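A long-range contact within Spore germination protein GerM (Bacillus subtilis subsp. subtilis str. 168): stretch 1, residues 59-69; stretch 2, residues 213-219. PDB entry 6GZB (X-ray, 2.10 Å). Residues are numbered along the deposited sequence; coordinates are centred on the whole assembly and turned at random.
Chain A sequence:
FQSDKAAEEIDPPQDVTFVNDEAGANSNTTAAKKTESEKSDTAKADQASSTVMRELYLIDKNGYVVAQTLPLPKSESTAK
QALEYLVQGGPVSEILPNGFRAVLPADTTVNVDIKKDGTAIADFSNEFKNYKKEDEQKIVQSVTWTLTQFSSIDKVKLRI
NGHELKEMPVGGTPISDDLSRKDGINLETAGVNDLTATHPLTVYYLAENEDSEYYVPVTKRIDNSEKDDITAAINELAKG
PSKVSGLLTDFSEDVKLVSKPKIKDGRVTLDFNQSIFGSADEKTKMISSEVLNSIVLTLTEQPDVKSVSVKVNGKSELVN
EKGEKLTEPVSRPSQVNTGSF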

# COMPACT_ATOMS: atom_id res chain seq x y z
N ILE A 59 9.36 7.34 -0.85
CA ILE A 59 9.24 7.81 0.52
C ILE A 59 8.76 9.26 0.54
O ILE A 59 9.37 10.12 -0.06
CB ILE A 59 10.58 7.68 1.26
CG1 ILE A 59 11.05 6.22 1.24
CG2 ILE A 59 10.44 8.18 2.69
CD1 ILE A 59 12.50 6.02 1.60
N ASP A 60 7.65 9.51 1.22
CA ASP A 60 7.10 10.86 1.28
C ASP A 60 7.78 11.70 2.37
O ASP A 60 8.71 11.24 3.04
CB ASP A 60 5.57 10.84 1.42
CG ASP A 60 5.07 10.81 2.85
OD1 ASP A 60 5.87 10.55 3.80
OD2 ASP A 60 3.84 10.98 3.02
N LYS A 61 7.39 12.96 2.47
CA LYS A 61 8.18 13.92 3.25
C LYS A 61 8.09 13.64 4.73
O LYS A 61 8.91 14.14 5.51
CB LYS A 61 7.77 15.36 2.95
CG LYS A 61 6.33 15.69 3.27
CD LYS A 61 6.09 17.19 3.16
CE LYS A 61 4.89 17.52 2.29
NZ LYS A 61 3.62 17.00 2.87
N ASN A 62 7.13 12.82 5.14
CA ASN A 62 6.97 12.47 6.55
C ASN A 62 7.53 11.07 6.87
O ASN A 62 7.44 10.59 8.00
CB ASN A 62 5.50 12.56 6.95
CG ASN A 62 5.00 14.01 6.97
OD1 ASN A 62 3.88 14.30 6.55
ND2 ASN A 62 5.84 14.92 7.46
N GLY A 63 8.14 10.44 5.88
CA GLY A 63 8.81 9.16 6.10
C GLY A 63 8.02 7.92 5.67
O GLY A 63 8.52 6.80 5.79
N TYR A 64 6.82 8.11 5.15
CA TYR A 64 5.98 6.97 4.76
C TYR A 64 6.42 6.40 3.42
O TYR A 64 6.71 7.14 2.48
CB TYR A 64 4.51 7.35 4.69
CG TYR A 64 3.89 7.65 6.02
CD1 TYR A 64 3.38 6.63 6.83
CD2 TYR A 64 3.79 8.96 6.48
CE1 TYR A 64 2.80 6.91 8.06
CE2 TYR A 64 3.25 9.24 7.72
CZ TYR A 64 2.75 8.22 8.50
OH TYR A 64 2.21 8.53 9.73
N VAL A 65 6.44 5.07 3.33
CA VAL A 65 6.55 4.39 2.06
C VAL A 65 5.18 4.39 1.40
O VAL A 65 4.20 3.94 1.99
CB VAL A 65 7.05 2.94 2.23
CG1 VAL A 65 7.19 2.25 0.89
CG2 VAL A 65 8.38 2.95 2.98
N VAL A 66 5.11 4.93 0.18
CA VAL A 66 3.84 5.23 -0.46
C VAL A 66 3.95 4.97 -1.96
O VAL A 66 4.95 5.33 -2.58
CB VAL A 66 3.46 6.72 -0.32
CG1 VAL A 66 2.03 6.93 -0.80
CG2 VAL A 66 3.63 7.21 1.11
N ALA A 67 2.90 4.41 -2.53
CA ALA A 67 2.83 4.22 -3.98
C ALA A 67 2.69 5.58 -4.66
O ALA A 67 1.87 6.40 -4.26
CB ALA A 67 1.64 3.33 -4.35
N GLN A 68 3.53 5.82 -5.67
CA GLN A 68 3.27 6.85 -6.66
C GLN A 68 3.28 6.23 -8.05
O GLN A 68 4.27 5.62 -8.46
CB GLN A 68 4.31 7.96 -6.58
CG GLN A 68 4.19 8.80 -5.33
CD GLN A 68 3.03 9.77 -5.40
OE1 GLN A 68 3.12 10.82 -6.04
NE2 GLN A 68 1.92 9.41 -4.76
N THR A 69 2.15 6.33 -8.74
CA THR A 69 2.00 5.70 -10.05
C THR A 69 2.47 6.65 -11.15
O THR A 69 1.96 7.76 -11.27
CB THR A 69 0.56 5.24 -10.30
OG1 THR A 69 0.30 4.08 -9.49
CG2 THR A 69 0.36 4.86 -11.76
N GLU A 213 -3.86 14.81 -3.01
CA GLU A 213 -4.13 13.79 -2.01
C GLU A 213 -3.57 12.45 -2.48
O GLU A 213 -3.55 12.15 -3.67
CB GLU A 213 -5.64 13.63 -1.82
CG GLU A 213 -6.35 14.81 -1.17
CD GLU A 213 -7.85 14.56 -1.04
OE1 GLU A 213 -8.43 13.97 -1.97
OE2 GLU A 213 -8.43 14.88 0.02
N TYR A 214 -3.14 11.64 -1.54
CA TYR A 214 -2.70 10.30 -1.85
C TYR A 214 -2.93 9.37 -0.67
O TYR A 214 -3.24 9.81 0.43
CB TYR A 214 -1.24 10.29 -2.29
CG TYR A 214 -0.27 10.90 -1.30
CD1 TYR A 214 0.37 10.12 -0.35
CD2 TYR A 214 0.10 12.24 -1.39
CE1 TYR A 214 1.26 10.67 0.55
CE2 TYR A 214 1.04 12.78 -0.53
CZ TYR A 214 1.61 12.00 0.44
OH TYR A 214 2.55 12.52 1.29
N TYR A 215 -2.93 8.08 -0.94
CA TYR A 215 -3.36 7.11 0.04
C TYR A 215 -2.17 6.34 0.56
O TYR A 215 -1.38 5.81 -0.21
CB TYR A 215 -4.41 6.18 -0.57
CG TYR A 215 -5.67 6.94 -0.94
CD1 TYR A 215 -6.65 7.20 0.02
CD2 TYR A 215 -5.80 7.55 -2.18
CE1 TYR A 215 -7.76 7.96 -0.29
CE2 TYR A 215 -6.90 8.32 -2.49
CZ TYR A 215 -7.87 8.53 -1.53
OH TYR A 215 -8.98 9.27 -1.83
N VAL A 216 -2.02 6.34 1.88
CA VAL A 216 -0.87 5.78 2.55
C VAL A 216 -1.26 4.54 3.36
O VAL A 216 -2.15 4.60 4.21
CB VAL A 216 -0.26 6.80 3.53
CG1 VAL A 216 0.94 6.20 4.24
CG2 VAL A 216 0.12 8.07 2.79
N PRO A 217 -0.63 3.41 3.06
CA PRO A 217 -0.96 2.16 3.74
C PRO A 217 -0.18 2.07 5.05
O PRO A 217 1.01 2.39 5.07
CB PRO A 217 -0.49 1.10 2.75
CG PRO A 217 0.65 1.73 2.04
CD PRO A 217 0.39 3.21 2.01
N VAL A 218 -0.85 1.68 6.12
CA VAL A 218 -0.23 1.56 7.43
C VAL A 218 -0.67 0.23 8.04
O VAL A 218 -1.86 -0.09 8.10
CB VAL A 218 -0.67 2.71 8.36
CG1 VAL A 218 -0.20 2.47 9.77
CG2 VAL A 218 -0.14 4.04 7.84
N THR A 219 0.30 -0.57 8.49
CA THR A 219 -0.01 -1.83 9.16
C THR A 219 -0.31 -1.59 10.64
O THR A 219 0.55 -1.16 11.40
CB THR A 219 1.15 -2.82 9.04
OG1 THR A 219 1.45 -3.04 7.66
CG2 THR A 219 0.77 -4.15 9.68
O HOH W 1 0.27 3.74 -1.39

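This is a small, largely apolar packing of one strand against another and the turn before it, with a single direct hydrogen bond, from Tyr214 to Asp60, and one water bridging the two backbones. Strands 65-69 and 213-219 run roughly antiparallel, at 144°, with axes 6.5 Å apart at their closest. No backbone hydrogen bond joins them directly; instead, water 1 accepts from Ala67 N (2.9 Å) and donates to Tyr215 O (2.9 Å). Ala67 N and Tyr215 O are 5.1 Å apart, too far for a direct bond, and the water links them.

Val66 and Val216 mark the register, their CA atoms 5.6 Å apart. Val66 points toward the other strand, and both its methyls touch both Tyr214 and Val216; the nearest approaches are Val66 CG1 to Tyr214 CD1, 3.6 Å, and Val66 CG2 to Val216 CG2, 4.0 Å. Valine suits such a site, being compact, apolar and at ease in extended backbone. Tyr64 widens the apolar patch, its CD1 3.6 Å from Val216 CG1 and its CE1 4.1 Å from Val218 CG2. The ring thus spans two valines, while its hydroxyl is hydrogen-bonded elsewhere in the structure. Pro217, which has no amide hydrogen to offer, brings its CD to 3.9 Å from Val65 O.

The polar fastening is Tyr214, whose long side chain combines an apolar ring beside Val66 with a hydroxyl that reaches the turn. Tyr214 OH donates to Asp60 OD2 at 2.7 Å, and the carboxylate oxygen lies near the ring plane, where a phenolic hydrogen can readily point. Asp60 opens a type I turn, and its other oxygen, OD1, accepts from Asn62 N and Tyr64 N, both at 2.9 Å. One short carboxylate therefore steadies the turn and holds the tyrosine. Gly63 completes the turn with phi near 100°, where a CB would jam against the preceding carbonyl oxygen.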